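Local atomic coordinates of putative uncharacterized protein (Trypanosoma congolense, PDB entry 4E40), a protein that acts as a cell-surface receptor for haptoglobin-haemoglobin in trypanosomes, probably for nutrient uptake, with this chain forming its elongated helical-bundle part. Residues H95-H100 / E231-A236; E103-V108 / E224-Q229. All blocks are in the same frame, centred on the assembly; numbering follows the deposited sequence.

Contact 1 of 2, residues H95-H100 / E231-A236; sequences HHALEH and EKAEKA
Lys232 lays the first part of its side chain along the methyl of Ala97. Its CB lies 4.2 Å from Ala97 CB, and CG and CD keep that same spacing, so three successive methylenes border one side of the alanine. The start of the chain is extended, with CG anti to the backbone N (chi1 -175°). A turn about CG-CD (chi3 -61°) then carries CE and NZ away from the alanine on the exposed side. NZ ends 6.8 Å from His100 NE2, with no bond between them. Lys232 also touches Val93, one turn before Ala97.

Ala97 is itself buried and points at the opposing backbone: its CB is 3.8 Å from Ala233 N and 3.9 Å from Ala233 CB. The two methyls meet directly, and the small residues let segments 95-100 and 231-236, of helices 82-147 and 192-246, approach to 8.1 Å between axes, antiparallel at 161°. Such tight antiparallel pairing over alanines resembles an Alacoil, here within the long helical bundle of the receptor. Leu98 is at the margin, its backbone N 4.5 Å from Ala233 CB, while its side chain leans on Val64 of helix 28-73, the third long helix. His95 packs on Val64 too, and its NE2 makes a weak hydrogen bond to Ser68 OG.

Contact 2 of 2, residues E103-V108 / E224-Q229; sequences EEVEIV and EKAERQ
Lys225 and Glu104 pass each other at a slant, meeting through carbon more than through charge. Lys225 CB is 3.6 Å from Glu104 CD, and Lys225 CD lies 3.6 Å from Glu104 OE2, so the carboxylate rests against the aliphatic part of the lysine. In the glutamate CG stands anti to the carbonyl carbon, and the single bend, at chi2 (-65°), brings the carboxylate across the lysine chain at CB and CD. The lysine bends only at its last torsion, carrying NZ off from the glutamate.

Next in sequence, Ala226 is buried and aims its methyl at the other helix. It sits between two neighbours on helix 82-147, Glu104 CB at 3.7 Å and Val105 CG2 at 4.1 Å; Val105 also touches Ser53 of helix 28-73. With so small a residue at the interface, the axes of segments 103-108 and 224-229 come within 8.6 Å, antiparallel at 157°. Ala226 lies seven residues before Ala233, so the same face of helix 192-246 is used twice. Glu227 turns instead to helix 28-73, touching Ile56 and forming a long, weak ion pair with Lys52. Lys52, which binds heme b in a structure of this protein but has no heme in this model, has its side chain about 8 Å from that of Ala226. Gln229 closes the segment, packing back toward Ala97, His100 and Val101.

No hydrogen bond spans the two segments, and Glu104 OE2 stays 5.5 Å from Lys225 NZ. The opposite charges may attract across that distance, but what joins the helices here is methyl packing at Ala226, plus the carboxylate lying within the contact on the lysine methylenes, while NZ leads outward.

Overall arrangement
From the N terminus the chain runs through helix 28-73 and turns into helix 82-147, which supplies first 95-100 and then 103-108. The rest of that helix, several short helices and the start of helix 192-246 follow before the chain returns. Segment 224-229 then closes the inner loop as contact 2, and 231-236 closes the outer loop as contact 1, so the two nest without crossing, as befits an antiparallel pair. Their centres are 11 Å apart, and Gln229 bridges them: its O is 3.6 Å from Ala97 CB. Both contacts fasten the same two helices, with helix 28-73 alongside as a third.

Contact 1 of 2, residues H95-H100 / E231-A236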
loop_
_atom_site.group_PDB
_atom_site.type_symbol
_atom_site.label_atom_id
_atom_site.label_comp_id
_atom_site.label_asym_id
_atom_site.label_seq_id
_atom_site.Cartn_x
_atom_site.Cartn_y
_atom_site.Cartn_z
ATOM N N HIS A 95 -2.994 27.288 22.968
ATOM C CA HIS A 95 -3.360 27.650 21.592
ATOM C C HIS A 95 -2.275 27.322 20.600
ATOM O O HIS A 95 -2.534 26.792 19.535
ATOM C CB HIS A 95 -3.669 29.152 21.533
ATOM C CG HIS A 95 -5.002 29.569 22.136
ATOM N ND1 HIS A 95 -6.138 29.677 21.385
ATOM C CD2 HIS A 95 -5.337 29.911 23.417
ATOM C CE1 HIS A 95 -7.156 30.188 22.173
ATOM N NE2 HIS A 95 -6.687 30.303 23.420
ATOM N N HIS A 96 -1.033 27.653 20.984
ATOM C CA HIS A 96 0.070 27.412 20.048
ATOM C C HIS A 96 0.286 25.940 19.774
ATOM O O HIS A 96 0.524 25.542 18.632
ATOM C CB HIS A 96 1.371 28.039 20.581
ATOM C CG HIS A 96 1.261 29.512 20.760
ATOM N ND1 HIS A 96 2.101 30.210 21.555
ATOM C CD2 HIS A 96 0.395 30.416 20.203
ATOM C CE1 HIS A 96 1.736 31.507 21.548
ATOM N NE2 HIS A 96 0.717 31.635 20.699
ATOM N N ALA A 97 0.111 25.116 20.802
ATOM C CA ALA A 97 0.288 23.654 20.658
ATOM C C ALA A 97 -0.821 23.075 19.779
ATOM O O ALA A 97 -0.599 22.192 18.948
ATOM C CB ALA A 97 0.318 22.928 22.021
ATOM N N LEU A 98 -2.050 23.623 19.949
ATOM C CA LEU A 98 -3.114 23.188 19.077
ATOM C C LEU A 98 -2.855 23.488 17.604
ATOM O O LEU A 98 -3.263 22.699 16.767
ATOM C CB LEU A 98 -4.480 23.853 19.557
ATOM C CG LEU A 98 -5.683 23.381 18.689
ATOM C CD1 LEU A 98 -6.027 21.907 18.882
ATOM C CD2 LEU A 98 -6.894 24.243 19.083
ATOM N N GLU A 99 -2.203 24.611 17.256
ATOM C CA GLU A 99 -1.842 24.790 15.838
ATOM C C GLU A 99 -0.993 23.633 15.309
ATOM O O GLU A 99 -1.193 23.188 14.196
ATOM C CB GLU A 99 -1.054 26.100 15.675
ATOM C CG GLU A 99 -1.860 27.375 15.986
ATOM C CD GLU A 99 -0.942 28.610 15.907
ATOM O OE1 GLU A 99 -0.423 28.855 14.836
ATOM O OE2 GLU A 99 -0.741 29.238 16.957
ATOM N N HIS A 100 -0.135 23.086 16.197
ATOM C CA HIS A 100 0.649 21.931 15.740
ATOM C C HIS A 100 -0.130 20.628 15.729
ATOM O O HIS A 100 0.071 19.828 14.847
ATOM C CB HIS A 100 1.933 21.769 16.580
ATOM C CG HIS A 100 2.742 23.000 16.654
ATOM N ND1 HIS A 100 3.255 23.632 15.519
ATOM C CD2 HIS A 100 3.206 23.695 17.747
ATOM C CE1 HIS A 100 3.963 24.701 15.914
ATOM N NE2 HIS A 100 3.957 24.745 17.280
ATOM N N GLU A 231 -0.644 16.503 24.334
ATOM C CA GLU A 231 -0.218 16.463 25.712
ATOM C C GLU A 231 0.207 17.873 26.200
ATOM O O GLU A 231 -0.143 18.246 27.306
ATOM C CB GLU A 231 0.856 15.410 25.901
ATOM C CG GLU A 231 1.292 15.436 27.346
ATOM C CD GLU A 231 1.640 14.126 27.993
ATOM O OE1 GLU A 231 1.326 13.051 27.450
ATOM O OE2 GLU A 231 2.265 14.208 29.078
ATOM N N LYS A 232 0.985 18.595 25.382
ATOM C CA LYS A 232 1.396 19.942 25.735
ATOM C C LYS A 232 0.164 20.845 25.939
ATOM O O LYS A 232 0.054 21.552 26.937
ATOM C CB LYS A 232 2.374 20.477 24.677
ATOM C CG LYS A 232 2.898 21.857 25.143
ATOM C CD LYS A 232 3.890 22.493 24.173
ATOM C CE LYS A 232 5.133 21.668 23.977
ATOM N NZ LYS A 232 6.156 22.589 23.313
ATOM N N ALA A 233 -0.764 20.753 24.983
ATOM C CA ALA A 233 -1.942 21.600 25.047
ATOM C C ALA A 233 -2.776 21.289 26.285
ATOM O O ALA A 233 -3.271 22.220 26.931
ATOM C CB ALA A 233 -2.784 21.431 23.792
ATOM N N GLU A 234 -2.929 19.996 26.598
ATOM C CA GLU A 234 -3.727 19.602 27.774
ATOM C C GLU A 234 -3.087 19.993 29.098
ATOM O O GLU A 234 -3.769 20.474 29.985
ATOM C CB GLU A 234 -3.977 18.093 27.775
ATOM C CG GLU A 234 -4.951 17.638 26.702
ATOM C CD GLU A 234 -5.051 16.113 26.657
ATOM O OE1 GLU A 234 -4.077 15.429 27.014
ATOM O OE2 GLU A 234 -6.068 15.599 26.149
ATOM N N LYS A 235 -1.774 19.850 29.226
ATOM C CA LYS A 235 -1.103 20.294 30.454
ATOM C C LYS A 235 -1.151 21.792 30.628
ATOM O O LYS A 235 -1.358 22.259 31.725
ATOM C CB LYS A 235 0.355 19.794 30.460
ATOM C CG LYS A 235 0.440 18.263 30.484
ATOM C CD LYS A 235 0.179 17.687 31.877
ATOM C CE LYS A 235 -0.257 16.227 31.773
ATOM N NZ LYS A 235 -0.357 15.647 33.144
ATOM N N ALA A 236 -0.975 22.534 29.535
ATOM C CA ALA A 236 -1.021 23.986 29.623
ATOM C C ALA A 236 -2.451 24.460 29.961
ATOM O O ALA A 236 -2.646 25.369 30.764
ATOM C CB ALA A 236 -0.566 24.574 28.277
#

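Contact 2 of 2, residues E103-V108 / E224-Q229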
loop_
_atom_site.group_PDB
_atom_site.type_symbol
_atom_site.label_atom_id
_atom_site.label_comp_id
_atom_site.label_asym_id
_atom_site.label_seq_id
_atom_site.Cartn_x
_atom_site.Cartn_y
_atom_site.Cartn_z
ATOM N N GLU A 103 -1.766 20.760 12.426
ATOM C CA GLU A 103 -0.803 20.436 11.356
ATOM C C GLU A 103 -0.540 18.951 11.251
ATOM O O GLU A 103 -0.598 18.350 10.149
ATOM C CB GLU A 103 0.519 21.167 11.667
ATOM C CG GLU A 103 0.474 22.659 11.418
ATOM C CD GLU A 103 1.553 23.477 12.141
ATOM O OE1 GLU A 103 2.317 22.853 12.926
ATOM O OE2 GLU A 103 1.591 24.686 12.001
ATOM N N GLU A 104 -0.332 18.299 12.398
ATOM C CA GLU A 104 -0.099 16.830 12.367
ATOM C C GLU A 104 -1.302 16.006 11.976
ATOM O O GLU A 104 -1.148 15.027 11.238
ATOM C CB GLU A 104 0.496 16.329 13.673
ATOM C CG GLU A 104 1.799 17.049 14.047
ATOM C CD GLU A 104 2.927 16.792 13.055
ATOM O OE1 GLU A 104 2.864 15.775 12.324
ATOM O OE2 GLU A 104 3.872 17.611 13.054
ATOM N N VAL A 105 -2.480 16.424 12.394
ATOM C CA VAL A 105 -3.723 15.704 12.068
ATOM C C VAL A 105 -4.017 15.899 10.590
ATOM O O VAL A 105 -4.513 14.948 9.951
ATOM C CB VAL A 105 -4.857 16.147 13.020
ATOM C CG1 VAL A 105 -6.247 15.614 12.529
ATOM C CG2 VAL A 105 -4.561 15.613 14.432
ATOM N N GLU A 106 -3.667 17.045 10.004
ATOM C CA GLU A 106 -3.750 17.218 8.535
ATOM C C GLU A 106 -2.833 16.300 7.778
ATOM O O GLU A 106 -3.218 15.773 6.713
ATOM C CB GLU A 106 -3.476 18.679 8.142
ATOM C CG GLU A 106 -4.699 19.534 8.351
ATOM C CD GLU A 106 -5.975 18.842 7.783
ATOM O OE1 GLU A 106 -5.978 18.324 6.611
ATOM O OE2 GLU A 106 -6.938 18.792 8.557
ATOM N N ILE A 107 -1.617 16.090 8.306
ATOM C CA ILE A 107 -0.738 15.121 7.684
ATOM C C ILE A 107 -1.321 13.718 7.749
ATOM O O ILE A 107 -1.242 12.999 6.708
ATOM C CB ILE A 107 0.671 15.137 8.291
ATOM C CG1 ILE A 107 1.320 16.430 7.914
ATOM C CG2 ILE A 107 1.510 13.945 7.714
ATOM C CD1 ILE A 107 2.616 16.694 8.668
ATOM N N VAL A 108 -1.892 13.306 8.885
ATOM C CA VAL A 108 -2.539 12.003 9.048
ATOM C C VAL A 108 -3.653 11.865 7.988
ATOM O O VAL A 108 -3.764 10.828 7.330
ATOM C CB VAL A 108 -3.139 11.808 10.444
ATOM C CG1 VAL A 108 -4.020 10.513 10.455
ATOM C CG2 VAL A 108 -2.002 11.697 11.456
ATOM N N GLU A 224 2.032 10.265 16.227
ATOM C CA GLU A 224 2.923 10.411 17.435
ATOM C C GLU A 224 3.113 11.913 17.752
ATOM O O GLU A 224 3.010 12.301 18.941
ATOM C CB GLU A 224 4.312 9.718 17.259
ATOM C CG GLU A 224 4.266 8.174 17.226
ATOM C CD GLU A 224 5.412 7.526 16.409
ATOM O OE1 GLU A 224 6.411 8.222 16.047
ATOM O OE2 GLU A 224 5.294 6.312 16.074
ATOM N N LYS A 225 3.425 12.713 16.747
ATOM C CA LYS A 225 3.683 14.147 16.947
ATOM C C LYS A 225 2.372 14.789 17.438
ATOM O O LYS A 225 2.396 15.655 18.329
ATOM C CB LYS A 225 4.250 14.810 15.700
ATOM C CG LYS A 225 5.645 14.245 15.247
ATOM C CD LYS A 225 6.198 15.097 14.077
ATOM C CE LYS A 225 7.481 14.568 13.447
ATOM N NZ LYS A 225 8.660 15.090 14.194
ATOM N N ALA A 226 1.242 14.380 16.839
ATOM C CA ALA A 226 -0.040 14.976 17.287
ATOM C C ALA A 226 -0.305 14.663 18.737
ATOM O O ALA A 226 -0.776 15.517 19.467
ATOM C CB ALA A 226 -1.170 14.439 16.346
ATOM N N GLU A 227 0.036 13.421 19.151
ATOM C CA GLU A 227 -0.096 13.006 20.541
ATOM C C GLU A 227 0.754 13.830 21.485
ATOM O O GLU A 227 0.269 14.263 22.545
ATOM C CB GLU A 227 0.437 11.580 20.626
ATOM C CG GLU A 227 -0.510 10.587 19.965
ATOM C CD GLU A 227 0.161 9.254 19.571
ATOM O OE1 GLU A 227 1.377 9.015 19.846
ATOM O OE2 GLU A 227 -0.550 8.445 18.916
ATOM N N ARG A 228 1.974 14.115 21.041
ATOM C CA ARG A 228 2.877 14.959 21.856
ATOM C C ARG A 228 2.345 16.385 22.027
ATOM O O ARG A 228 2.366 16.948 23.126
ATOM C CB ARG A 228 4.288 15.051 21.279
ATOM C CG ARG A 228 5.098 13.753 21.491
ATOM C CD ARG A 228 6.550 13.981 21.083
ATOM N NE ARG A 228 7.404 12.969 21.763
ATOM C CZ ARG A 228 8.587 12.553 21.309
ATOM N NH1 ARG A 228 9.068 13.034 20.160
ATOM N NH2 ARG A 228 9.283 11.620 21.995
ATOM N N GLN A 229 1.885 16.942 20.910
ATOM C CA GLN A 229 1.379 18.341 20.940
ATOM C C GLN A 229 0.083 18.423 21.728
ATOM O O GLN A 229 -0.162 19.421 22.422
ATOM C CB GLN A 229 1.235 18.878 19.517
ATOM C CG GLN A 229 2.582 19.006 18.787
ATOM C CD GLN A 229 3.534 19.774 19.640
ATOM O OE1 GLN A 229 3.252 20.877 20.085
ATOM N NE2 GLN A 229 4.677 19.082 20.015
#